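Local structure of Ras GTPase-activating-like protein IQGAP2 (Homo sapiens, 5CJP) at residues P25-L28 with A29-F33; F49-Y52 with N53-S56; E60-L63 with L64-F68. The protein probably acts as a scaffold that binds GTP-loaded Rho-family GTPases through a region related to Ras GTPase-activating proteins. All coordinates share one frame; numbering follows the deposited sequence.

Contact 1. Residues P25-L28 with A29-F33; sequences PLYL and AKLIF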
ATOM      1  N   PRO E  25       5.775 -11.416 -17.766  1.00 27.32           N
ATOM      2  CA  PRO E  25       6.785 -11.821 -16.776  1.00 28.53           C
ATOM      3  C   PRO E  25       7.565 -13.071 -17.184  1.00 30.63           C
ATOM      4  O   PRO E  25       8.756 -13.209 -16.864  1.00 28.75           O
ATOM      5  CB  PRO E  25       5.978 -11.996 -15.483  1.00 28.39           C
ATOM      6  CG  PRO E  25       4.531 -12.171 -15.958  1.00 26.68           C
ATOM      7  CD  PRO E  25       4.426 -11.316 -17.173  1.00 25.65           C
ATOM      8  N   LEU E  26       6.908 -13.967 -17.915  1.00 32.93           N
ATOM      9  CA  LEU E  26       7.587 -15.175 -18.379  1.00 35.70           C
ATOM     10  C   LEU E  26       8.813 -14.827 -19.200  1.00 34.71           C
ATOM     11  O   LEU E  26       9.881 -15.442 -19.046  1.00 36.24           O
ATOM     12  CB  LEU E  26       6.653 -16.026 -19.223  1.00 36.78           C
ATOM     13  CG  LEU E  26       5.510 -16.681 -18.464  1.00 39.00           C
ATOM     14  CD1 LEU E  26       4.638 -17.408 -19.467  1.00 41.97           C
ATOM     15  CD2 LEU E  26       6.051 -17.641 -17.412  1.00 35.55           C
ATOM     16  N   TYR E  27       8.660 -13.841 -20.077  1.00 32.63           N
ATOM     17  CA  TYR E  27       9.752 -13.417 -20.931  1.00 31.61           C
ATOM     18  C   TYR E  27      10.780 -12.622 -20.117  1.00 30.99           C
ATOM     19  O   TYR E  27      11.988 -12.693 -20.375  1.00 29.28           O
ATOM     20  CB  TYR E  27       9.186 -12.612 -22.117  1.00 35.31           C
ATOM     21  CG  TYR E  27      10.234 -12.101 -23.082  1.00 38.54           C
ATOM     22  CD1 TYR E  27      11.139 -12.973 -23.687  1.00 41.45           C
ATOM     23  CD2 TYR E  27      10.361 -10.735 -23.349  1.00 41.10           C
ATOM     24  CE1 TYR E  27      12.155 -12.510 -24.531  1.00 41.31           C
ATOM     25  CE2 TYR E  27      11.372 -10.258 -24.182  1.00 43.64           C
ATOM     26  CZ  TYR E  27      12.266 -11.158 -24.769  1.00 43.89           C
ATOM     27  OH  TYR E  27      13.270 -10.707 -25.576  1.00 41.71           O
ATOM     28  N   LEU E  28      10.315 -11.875 -19.116  1.00 33.39           N
ATOM     29  CA  LEU E  28      11.243 -11.116 -18.266  1.00 32.79           C
ATOM     30  C   LEU E  28      12.147 -12.151 -17.578  1.00 33.05           C
ATOM     31  O   LEU E  28      13.382 -12.016 -17.571  1.00 32.06           O
ATOM     32  CB  LEU E  28      10.493 -10.318 -17.202  1.00 29.81           C
ATOM     33  CG  LEU E  28      11.162  -9.018 -16.739  1.00 31.77           C
ATOM     34  CD1 LEU E  28      10.748  -8.683 -15.336  1.00 30.22           C
ATOM     35  CD2 LEU E  28      12.637  -9.151 -16.771  1.00 30.19           C
ATOM     36  N   ALA E  29      11.516 -13.174 -16.994  1.00 32.38           N
ATOM     37  CA  ALA E  29      12.235 -14.246 -16.324  1.00 33.59           C
ATOM     38  C   ALA E  29      13.285 -14.829 -17.259  1.00 36.87           C
ATOM     39  O   ALA E  29      14.442 -15.014 -16.871  1.00 37.11           O
ATOM     40  CB  ALA E  29      11.274 -15.340 -15.891  1.00 31.96           C
ATOM     41  N   LYS E  30      12.890 -15.134 -18.493  1.00 38.17           N
ATOM     42  CA  LYS E  30      13.855 -15.674 -19.435  1.00 41.78           C
ATOM     43  C   LYS E  30      15.043 -14.702 -19.610  1.00 42.10           C
ATOM     44  O   LYS E  30      16.206 -15.117 -19.562  1.00 42.63           O
ATOM     45  CB  LYS E  30      13.196 -15.956 -20.790  1.00 42.88           C
ATOM     46  CG  LYS E  30      14.147 -16.520 -21.817  1.00 45.80           C
ATOM     47  CD  LYS E  30      13.599 -16.323 -23.208  1.00 53.19           C
ATOM     48  CE  LYS E  30      14.631 -16.657 -24.276  1.00 55.75           C
ATOM     49  NZ  LYS E  30      14.274 -16.054 -25.608  1.00 55.42           N
ATOM     50  N   LEU E  31      14.763 -13.416 -19.811  1.00 40.60           N
ATOM     51  CA  LEU E  31      15.838 -12.444 -19.973  1.00 41.16           C
ATOM     52  C   LEU E  31      16.742 -12.464 -18.740  1.00 43.08           C
ATOM     53  O   LEU E  31      17.977 -12.285 -18.837  1.00 42.75           O
ATOM     54  CB  LEU E  31      15.269 -11.044 -20.150  1.00 41.26           C
ATOM     55  CG  LEU E  31      14.545 -10.766 -21.459  1.00 41.10           C
ATOM     56  CD1 LEU E  31      14.071  -9.324 -21.481  1.00 42.65           C
ATOM     57  CD2 LEU E  31      15.482 -11.024 -22.624  1.00 41.76           C
ATOM     58  N   ILE E  32      16.130 -12.659 -17.571  1.00 42.65           N
ATOM     59  CA  ILE E  32      16.915 -12.727 -16.332  1.00 41.36           C
ATOM     60  C   ILE E  32      17.859 -13.932 -16.386  1.00 43.90           C
ATOM     61  O   ILE E  32      19.035 -13.809 -16.032  1.00 45.34           O
ATOM     62  CB  ILE E  32      15.986 -12.793 -15.065  1.00 40.93           C
ATOM     63  CG1 ILE E  32      15.532 -11.377 -14.654  1.00 37.94           C
ATOM     64  CG2 ILE E  32      16.656 -13.500 -13.940  1.00 35.60           C
ATOM     65  CD1 ILE E  32      15.405 -10.451 -15.768  1.00 72.65           C
ATOM     66  N   PHE E  33      17.376 -15.085 -16.858  1.00 43.63           N
ATOM     67  CA  PHE E  33      18.249 -16.267 -16.929  1.00 44.33           C
ATOM     68  C   PHE E  33      19.500 -16.055 -17.776  1.00 45.78           C
ATOM     69  O   PHE E  33      20.577 -16.527 -17.420  1.00 47.68           O
ATOM     70  CB  PHE E  33      17.518 -17.509 -17.473  1.00 39.74           C
ATOM     71  CG  PHE E  33      16.327 -17.913 -16.675  1.00 36.04           C
ATOM     72  CD1 PHE E  33      16.347 -17.855 -15.285  1.00 35.28           C
ATOM     73  CD2 PHE E  33      15.164 -18.318 -17.307  1.00 34.36           C
ATOM     74  CE1 PHE E  33      15.223 -18.187 -14.550  1.00 34.13           C
ATOM     75  CE2 PHE E  33      14.027 -18.656 -16.571  1.00 32.59           C
ATOM     76  CZ  PHE E  33      14.057 -18.587 -15.197  1.00 31.29           C
TER
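One face of the Tyr-27 ring is taken by Leu-31, one turn further along the same helix, an aromatic and aliphatic pair four residues apart on one side of a helix. Leu-31 CG stands 4.2 Å from the centroid of the Tyr-27 ring and 16° off the ring normal, a CH-pi contact displaced toward the rim. The two methyls spread from there. Leu-31 CD2 lies 3.9 Å from Tyr-27 CZ, and Leu-31 CD1 lies 3.9 Å from Tyr-27 CE2. Lys-30 approaches the ring obliquely, with its CD 4.2 Å from Tyr-27 CD1. A second flat group, the Phe-33 ring, has Ala-29 O over the centre of one face. Tyr-27 CG is opposite the backbone N (chi1 180°), and this leans the ring over the following turn, where Leu-31 meets it.

The backbone joins the same pair again, since Leu-31 N donates to Tyr-27 O at 2.9 Å. Ala-29 N bonds to Pro-25 O at 2.8 Å, and the N-H points nearly straight at the oxygen (173°). Ile-32 N reaches Leu-28 O at 2.8 Å, and Leu-28 CD2 packs on Ile-32 CD1.

The Tyr-27 hydroxyl is hydrogen-bonded to Asp-364 of the second subunit, another copy of this protein. Replacing Tyr-27 by an alanine would probably leave Leu-31 without the ring above it and Asp-364 of the second subunit without its hydroxyl partner.

These residues make up nearly all of helix 25-34, from its first residue, and Tyr-27 N is bonded to Asn-24 OD1. Leu-28 and Leu-31 face helix 7-23, Pro-25 rests on helix 37-54, and Ala-29 and Phe-33 lie against helices 58-79 and 92-102.

Contact 2. Residues F49-Y52 with N53-S56; sequences FTLY and NYAS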
ATOM      1  N   PHE E  49       8.192 -11.782  -6.966  1.00 37.60           N
ATOM      2  CA  PHE E  49       6.995 -11.214  -6.344  1.00 36.32           C
ATOM      3  C   PHE E  49       5.849 -11.156  -7.339  1.00 34.86           C
ATOM      4  O   PHE E  49       4.694 -11.400  -6.995  1.00 37.27           O
ATOM      5  CB  PHE E  49       7.270  -9.806  -5.805  1.00 37.19           C
ATOM      6  CG  PHE E  49       6.129  -9.236  -5.021  1.00 38.38           C
ATOM      7  CD1 PHE E  49       5.819  -9.734  -3.752  1.00 39.34           C
ATOM      8  CD2 PHE E  49       5.302  -8.255  -5.570  1.00 39.34           C
ATOM      9  CE1 PHE E  49       4.690  -9.264  -3.042  1.00 37.88           C
ATOM     10  CE2 PHE E  49       4.172  -7.783  -4.866  1.00 38.70           C
ATOM     11  CZ  PHE E  49       3.872  -8.291  -3.606  1.00 35.35           C
ATOM     12  N   THR E  50       6.179 -10.834  -8.580  1.00 33.01           N
ATOM     13  CA  THR E  50       5.190 -10.739  -9.627  1.00 32.86           C
ATOM     14  C   THR E  50       4.729 -12.114 -10.038  1.00 32.77           C
ATOM     15  O   THR E  50       3.535 -12.333 -10.254  1.00 31.57           O
ATOM     16  CB  THR E  50       5.769 -10.019 -10.821  1.00 34.44           C
ATOM     17  OG1 THR E  50       6.201  -8.728 -10.394  1.00 37.22           O
ATOM     18  CG2 THR E  50       4.726  -9.871 -11.923  1.00 34.85           C
ATOM     19  N   LEU E  51       5.674 -13.044 -10.147  1.00 33.77           N
ATOM     20  CA  LEU E  51       5.335 -14.408 -10.518  1.00 36.01           C
ATOM     21  C   LEU E  51       4.388 -15.032  -9.475  1.00 38.72           C
ATOM     22  O   LEU E  51       3.547 -15.860  -9.815  1.00 39.24           O
ATOM     23  CB  LEU E  51       6.598 -15.241 -10.661  1.00 35.37           C
ATOM     24  CG  LEU E  51       7.458 -14.825 -11.855  1.00 37.31           C
ATOM     25  CD1 LEU E  51       8.726 -15.663 -11.868  1.00 36.08           C
ATOM     26  CD2 LEU E  51       6.691 -15.015 -13.158  1.00 34.73           C
ATOM     27  N   TYR E  52       4.508 -14.626  -8.212  1.00 38.58           N
ATOM     28  CA  TYR E  52       3.630 -15.174  -7.182  1.00 38.53           C
ATOM     29  C   TYR E  52       2.176 -14.922  -7.541  1.00 38.64           C
ATOM     30  O   TYR E  52       1.343 -15.799  -7.384  1.00 39.90           O
ATOM     31  CB  TYR E  52       3.900 -14.555  -5.801  1.00 39.09           C
ATOM     32  CG  TYR E  52       5.209 -14.940  -5.137  1.00 38.59           C
ATOM     33  CD1 TYR E  52       5.753 -16.219  -5.289  1.00 36.36           C
ATOM     34  CD2 TYR E  52       5.885 -14.025  -4.307  1.00 37.75           C
ATOM     35  CE1 TYR E  52       6.932 -16.576  -4.641  1.00 35.72           C
ATOM     36  CE2 TYR E  52       7.057 -14.372  -3.651  1.00 32.98           C
ATOM     37  CZ  TYR E  52       7.574 -15.649  -3.818  1.00 37.95           C
ATOM     38  OH  TYR E  52       8.722 -16.007  -3.139  1.00 41.26           O
ATOM     39  N   ASN E  53       1.872 -13.724  -8.021  1.00 38.02           N
ATOM     40  CA  ASN E  53       0.498 -13.391  -8.402  1.00 35.51           C
ATOM     41  C   ASN E  53       0.194 -13.970  -9.777  1.00 35.12           C
ATOM     42  O   ASN E  53      -0.893 -14.484 -10.020  1.00 35.83           O
ATOM     43  CB  ASN E  53       0.300 -11.869  -8.442  1.00 30.26           C
ATOM     44  CG  ASN E  53      -1.047 -11.473  -9.002  1.00 27.33           C
ATOM     45  OD1 ASN E  53      -2.082 -11.662  -8.362  1.00 28.89           O
ATOM     46  ND2 ASN E  53      -1.044 -10.931 -10.220  1.00 22.44           N
ATOM     47  N   TYR E  54       1.164 -13.890 -10.673  1.00 34.29           N
ATOM     48  CA  TYR E  54       0.966 -14.403 -12.018  1.00 37.27           C
ATOM     49  C   TYR E  54       0.680 -15.913 -12.049  1.00 37.28           C
ATOM     50  O   TYR E  54      -0.222 -16.360 -12.743  1.00 37.66           O
ATOM     51  CB  TYR E  54       2.186 -14.076 -12.887  1.00 34.75           C
ATOM     52  CG  TYR E  54       2.032 -14.547 -14.303  1.00 34.88           C
ATOM     53  CD1 TYR E  54       1.263 -13.833 -15.205  1.00 31.12           C
ATOM     54  CD2 TYR E  54       2.618 -15.759 -14.734  1.00 36.82           C
ATOM     55  CE1 TYR E  54       1.067 -14.303 -16.509  1.00 33.22           C
ATOM     56  CE2 TYR E  54       2.430 -16.233 -16.039  1.00 32.13           C
ATOM     57  CZ  TYR E  54       1.659 -15.501 -16.909  1.00 32.41           C
ATOM     58  OH  TYR E  54       1.490 -15.937 -18.189  1.00 34.55           O
ATOM     59  N   ALA E  55       1.433 -16.704 -11.293  1.00 40.30           N
ATOM     60  CA  ALA E  55       1.240 -18.159 -11.298  1.00 40.59           C
ATOM     61  C   ALA E  55       0.307 -18.618 -10.221  1.00 41.32           C
ATOM     62  O   ALA E  55       0.407 -19.744  -9.769  1.00 46.87           O
ATOM     63  CB  ALA E  55       2.567 -18.881 -11.148  1.00 35.72           C
ATOM     64  N   SER E  56      -0.606 -17.762  -9.802  1.00 42.08           N
ATOM     65  CA  SER E  56      -1.537 -18.163  -8.766  1.00 42.21           C
ATOM     66  C   SER E  56      -2.635 -19.078  -9.298  1.00 43.09           C
ATOM     67  O   SER E  56      -3.361 -19.684  -8.519  1.00 43.79           O
ATOM     68  CB  SER E  56      -2.136 -16.934  -8.083  1.00 41.08           C
ATOM     69  OG  SER E  56      -2.798 -16.082  -8.998  1.00 47.12           O
TER
HETATM   70  O   HOH W   1       1.740 -10.675 -11.538  1.00 36.32           O
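Leu-51 reaches the ring of Tyr-54 obliquely with one methyl, its CD2 lying 4.4 Å from Tyr-54 CD2. The overlap is slight. Both side chains also rest on Pro-25 of helix 25-34, and Leu-51 packs on Met-96 and Phe-100 as well.

The backbone carries most of this contact, where helix 37-54 ends and the chain passes into a loop. Tyr-54 N donates to Thr-50 O at 2.9 Å, in the carbonyl plane. The next bond, from Ala-55 N to Leu-51 O, is 2.7 Å long and close to straight (169°). Ala-55 is the first residue to leave helical backbone angles, so the regular bonding stops here.

Beyond it, Ser-56 turns back on Asn-53. Ser-56 OG donates to Asn-53 O at 2.7 Å, and Ser-56 N reaches the same oxygen at 3.3 Å. Both come from one face of the carbonyl plane. A chi1 of 58° puts OG between the backbone N and the carbonyl carbon of Ser-56, and from there it reaches back to Asn-53.

Thr-50 O has a further partner. A water donates to it at 2.8 Å and accepts from Asn-53 ND2 at 3.1 Å, tying the amide of Asn-53 to the preceding turn. Asn-53 N adds a weak bond to Thr-50 O.

Asn-53 ND2 is also hydrogen-bonded to an aromatic side chain of the chain of another protein, and the nearest atoms of its side chain and the bound GTP are about 5 Å apart. The chemistry is that of a helix end at an interface. Asn-53 O has two donors from Ser-56, and the amide nitrogen is shared between the water and the partner protein, which is likely to limit its turning.

Contact 3. Residues E60-L63 with L64-F68; sequences EEYL and LLKLF. With GTP (guanosine-5'-triphosphate), chain G.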
ATOM      1  N   GLU E  60      -1.276 -20.538 -15.705  1.00 36.10           N
ATOM      2  CA  GLU E  60      -0.059 -19.695 -15.626  1.00 34.29           C
ATOM      3  C   GLU E  60       1.098 -20.415 -14.934  1.00 33.68           C
ATOM      4  O   GLU E  60       2.253 -20.293 -15.337  1.00 30.00           O
ATOM      5  CB  GLU E  60      -0.357 -18.381 -14.883  1.00 34.04           C
ATOM      6  CG  GLU E  60      -1.196 -17.392 -15.675  1.00 32.21           C
ATOM      7  CD  GLU E  60      -2.498 -17.985 -16.180  1.00 34.78           C
ATOM      8  OE1 GLU E  60      -2.672 -18.070 -17.413  1.00 36.93           O
ATOM      9  OE2 GLU E  60      -3.343 -18.367 -15.349  1.00 35.93           O
ATOM     10  N   GLU E  61       0.793 -21.162 -13.879  1.00 35.66           N
ATOM     11  CA  GLU E  61       1.833 -21.908 -13.206  1.00 38.34           C
ATOM     12  C   GLU E  61       2.356 -22.972 -14.179  1.00 40.27           C
ATOM     13  O   GLU E  61       3.529 -23.345 -14.147  1.00 41.94           O
ATOM     14  CB  GLU E  61       1.298 -22.559 -11.932  1.00 40.50           C
ATOM     15  CG  GLU E  61       2.322 -23.459 -11.243  1.00 38.22           C
ATOM     16  CD  GLU E  61       1.839 -23.993  -9.906  1.00 39.53           C
ATOM     17  OE1 GLU E  61       0.615 -24.218  -9.741  1.00 37.70           O
ATOM     18  OE2 GLU E  61       2.696 -24.202  -9.022  1.00 39.42           O
ATOM     19  N   TYR E  62       1.491 -23.456 -15.059  1.00 41.36           N
ATOM     20  CA  TYR E  62       1.911 -24.435 -16.040  1.00 41.76           C
ATOM     21  C   TYR E  62       2.989 -23.828 -16.953  1.00 42.22           C
ATOM     22  O   TYR E  62       4.032 -24.443 -17.205  1.00 42.47           O
ATOM     23  CB  TYR E  62       0.712 -24.872 -16.875  1.00 43.26           C
ATOM     24  CG  TYR E  62       1.102 -25.664 -18.086  1.00 41.30           C
ATOM     25  CD1 TYR E  62       1.512 -26.990 -17.969  1.00 44.03           C
ATOM     26  CD2 TYR E  62       1.108 -25.076 -19.350  1.00 40.94           C
ATOM     27  CE1 TYR E  62       1.920 -27.711 -19.079  1.00 44.23           C
ATOM     28  CE2 TYR E  62       1.517 -25.784 -20.467  1.00 42.58           C
ATOM     29  CZ  TYR E  62       1.918 -27.103 -20.323  1.00 43.94           C
ATOM     30  OH  TYR E  62       2.300 -27.823 -21.424  1.00 44.10           O
ATOM     31  N   LEU E  63       2.738 -22.618 -17.446  1.00 38.99           N
ATOM     32  CA  LEU E  63       3.698 -21.962 -18.336  1.00 35.89           C
ATOM     33  C   LEU E  63       5.031 -21.677 -17.623  1.00 34.94           C
ATOM     34  O   LEU E  63       6.126 -21.803 -18.208  1.00 33.92           O
ATOM     35  CB  LEU E  63       3.094 -20.658 -18.870  1.00 35.22           C
ATOM     36  CG  LEU E  63       1.779 -20.776 -19.651  1.00 32.12           C
ATOM     37  CD1 LEU E  63       1.204 -19.393 -19.914  1.00 33.96           C
ATOM     38  CD2 LEU E  63       2.018 -21.506 -20.954  1.00 32.08           C
ATOM     39  N   LEU E  64       4.944 -21.294 -16.354  1.00 31.30           N
ATOM     40  CA  LEU E  64       6.151 -20.999 -15.597  1.00 27.75           C
ATOM     41  C   LEU E  64       6.956 -22.278 -15.453  1.00 30.04           C
ATOM     42  O   LEU E  64       8.190 -22.253 -15.492  1.00 27.33           O
ATOM     43  CB  LEU E  64       5.784 -20.447 -14.226  1.00 24.72           C
ATOM     44  CG  LEU E  64       6.932 -20.185 -13.269  1.00 20.71           C
ATOM     45  CD1 LEU E  64       7.954 -19.278 -13.925  1.00 24.69           C
ATOM     46  CD2 LEU E  64       6.371 -19.572 -12.005  1.00 23.97           C
ATOM     47  N   LEU E  65       6.260 -23.402 -15.269  1.00 32.11           N
ATOM     48  CA  LEU E  65       6.939 -24.692 -15.147  1.00 36.36           C
ATOM     49  C   LEU E  65       7.640 -25.017 -16.453  1.00 38.12           C
ATOM     50  O   LEU E  65       8.763 -25.503 -16.458  1.00 40.42           O
ATOM     51  CB  LEU E  65       5.949 -25.818 -14.799  1.00 35.49           C
ATOM     52  CG  LEU E  65       5.484 -25.860 -13.334  1.00 33.08           C
ATOM     53  CD1 LEU E  65       4.359 -26.866 -13.145  1.00 32.63           C
ATOM     54  CD2 LEU E  65       6.675 -26.167 -12.442  1.00 30.87           C
ATOM     55  N   LYS E  66       6.985 -24.740 -17.569  1.00 41.59           N
ATOM     56  CA  LYS E  66       7.605 -25.032 -18.852  1.00 44.35           C
ATOM     57  C   LYS E  66       8.768 -24.093 -19.075  1.00 43.51           C
ATOM     58  O   LYS E  66       9.752 -24.460 -19.714  1.00 44.18           O
ATOM     59  CB  LYS E  66       6.583 -24.899 -19.975  1.00 49.04           C
ATOM     60  CG  LYS E  66       5.381 -25.799 -19.753  1.00 55.65           C
ATOM     61  CD  LYS E  66       5.780 -27.277 -19.701  1.00 59.72           C
ATOM     62  CE  LYS E  66       6.302 -27.757 -21.052  1.00 61.40           C
ATOM     63  NZ  LYS E  66       6.376 -29.242 -21.111  1.00 62.12           N
ATOM     64  N   LEU E  67       8.665 -22.883 -18.534  1.00 42.71           N
ATOM     65  CA  LEU E  67       9.743 -21.910 -18.671  1.00 41.11           C
ATOM     66  C   LEU E  67      10.939 -22.458 -17.895  1.00 41.05           C
ATOM     67  O   LEU E  67      12.055 -22.521 -18.403  1.00 41.25           O
ATOM     68  CB  LEU E  67       9.306 -20.563 -18.094  1.00 42.37           C
ATOM     69  CG  LEU E  67      10.178 -19.320 -18.270  1.00 36.70           C
ATOM     70  CD1 LEU E  67      10.761 -18.931 -16.958  1.00 32.84           C
ATOM     71  CD2 LEU E  67      11.241 -19.554 -19.322  1.00 37.94           C
ATOM     72  N   PHE E  68      10.695 -22.859 -16.654  1.00 40.59           N
ATOM     73  CA  PHE E  68      11.745 -23.427 -15.811  1.00 41.78           C
ATOM     74  C   PHE E  68      12.400 -24.614 -16.497  1.00 43.93           C
ATOM     75  O   PHE E  68      13.637 -24.705 -16.569  1.00 42.75           O
ATOM     76  CB  PHE E  68      11.164 -23.888 -14.475  1.00 39.50           C
ATOM     77  CG  PHE E  68      10.897 -22.770 -13.525  1.00 40.70           C
ATOM     78  CD1 PHE E  68      10.056 -22.962 -12.433  1.00 40.18           C
ATOM     79  CD2 PHE E  68      11.508 -21.523 -13.701  1.00 39.00           C
ATOM     80  CE1 PHE E  68       9.826 -21.921 -11.524  1.00 39.39           C
ATOM     81  CE2 PHE E  68      11.287 -20.485 -12.801  1.00 37.42           C
ATOM     82  CZ  PHE E  68      10.449 -20.681 -11.711  1.00 38.82           C
TER
HETATM   83  PG  GTP G 201      -6.901  -8.944 -11.928  1.00 26.81           P
HETATM   84  O1G GTP G 201      -7.490  -8.038 -10.735  1.00 27.09           O
HETATM   85  O2G GTP G 201      -7.258  -8.412 -13.265  1.00 23.14           O
HETATM   86  O3G GTP G 201      -5.310  -9.001 -11.706  1.00 25.89           O
HETATM   87  O3B GTP G 201      -7.422 -10.440 -11.636  1.00 33.01           O
HETATM   88  PB  GTP G 201      -8.633 -11.115 -12.461  1.00 21.91           P
HETATM   89  O1B GTP G 201      -9.704 -11.436 -11.492  1.00 22.67           O
HETATM   90  O2B GTP G 201      -8.966 -10.260 -13.624  1.00 29.51           O
HETATM   91  O3A GTP G 201      -7.929 -12.462 -12.997  1.00 30.26           O
HETATM   92  PA  GTP G 201      -8.435 -13.179 -14.350  1.00 24.07           P
HETATM   93  O1A GTP G 201      -9.909 -13.040 -14.421  1.00 21.60           O
HETATM   94  O2A GTP G 201      -7.615 -12.694 -15.482  1.00 24.93           O
HETATM   95  O5' GTP G 201      -8.053 -14.716 -14.062  1.00 27.42           O
HETATM   96  C5' GTP G 201      -6.678 -15.100 -13.993  1.00 31.08           C
HETATM   97  C4' GTP G 201      -6.531 -16.573 -14.370  1.00 32.92           C
HETATM   98  O4' GTP G 201      -7.353 -17.413 -13.546  1.00 32.24           O
HETATM   99  C3' GTP G 201      -7.087 -16.784 -15.777  1.00 35.45           C
HETATM  100  O3' GTP G 201      -6.087 -16.383 -16.719  1.00 37.95           O
HETATM  101  C2' GTP G 201      -7.195 -18.305 -15.751  1.00 35.06           C
HETATM  102  O2' GTP G 201      -5.898 -18.896 -15.853  1.00 39.52           O
HETATM  103  C1' GTP G 201      -7.747 -18.544 -14.344  1.00 34.46           C
HETATM  104  N9  GTP G 201      -9.226 -18.595 -14.346  1.00 33.71           N
HETATM  105  C8  GTP G 201     -10.065 -17.560 -14.332  1.00 32.82           C
HETATM  106  N7  GTP G 201     -11.315 -18.008 -14.277  1.00 33.47           N
HETATM  107  C5  GTP G 201     -11.284 -19.343 -14.267  1.00 33.74           C
HETATM  108  C6  GTP G 201     -12.258 -20.323 -14.199  1.00 32.39           C
HETATM  109  O6  GTP G 201     -13.458 -20.042 -14.155  1.00 30.01           O
HETATM  110  N1  GTP G 201     -11.854 -21.665 -14.184  1.00 33.45           N
HETATM  111  C2  GTP G 201     -10.493 -21.979 -14.248  1.00 32.93           C
HETATM  112  N2  GTP G 201     -10.104 -23.251 -14.267  1.00 34.70           N
HETATM  113  N3  GTP G 201      -9.578 -21.002 -14.305  1.00 32.39           N
HETATM  114  C4  GTP G 201      -9.943 -19.713 -14.312  1.00 33.75           C
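Tyr-62 and Lys-66, one turn apart, cross each other in helix 58-79 of the all-helical fold related to Ras GTPase-activating proteins. The motif is a CH-pi contact between residues four apart. Lys-66 CG lies over one face of the Tyr-62 ring, 4.0 Å from its centroid and 19° off the normal. The lysine chain is bent at chi2 and chi3, and this curls it up the ring, with Lys-66 CD 3.9 Å from Tyr-62 CZ. Both polar ends then meet Glu-318. Lys-66 NZ forms a salt bridge with its OE2, and Tyr-62 OH is hydrogen-bonded to the same oxygen, so one carboxylate oxygen holds the pair from its outer end. From within the helix, Lys-66 N donates to Tyr-62 O at 3.0 Å.

Leu-63 and Leu-64 continue the chain on other sides of the helix. Leu-63 O accepts from Leu-67 N at 2.8 Å, and the side chain of Leu-63 packs on Leu-26 of helix 25-34. Leu-64 has CG anti to the backbone N (chi1 176°), and its CD1 sits 3.6 Å above the plane of the Phe-68 ring, toward the rim. It also touches Met-96 and Phe-100 of helix 92-102.

Leu-64 N is bonded to Glu-60 O at 3.0 Å. Glu-60, with Asn-57, Arg-59 and Tyr-326, lines the GTP pocket, and the nucleotide is also hydrogen-bonded to the chain of another protein. The Glu-60 chain is bent at chi2, and its OE2 accepts a hydrogen bond of 2.7 Å from the ribose O2' of GTP.

Each contact is a short run of one helix, contact 2 reaching past its end, and the three touch one another. Contact 1 is the most buried, while contacts 2 and 3 are only partly so. Helices 25-34, 37-54 and 58-79 meet here. Leu-26 touches Tyr-54, Phe-33 packs on Leu-67, and Tyr-54 meets Leu-63 of contact 3. Contacts 1 and 3 each have a tyrosine ring covering an aliphatic chain, but their hydroxyls go to a second subunit and to the same chain respectively. Contact 2 is more polar, with a water and a serine at a helix end. It lies close to GTP, which contact 3 binds directly.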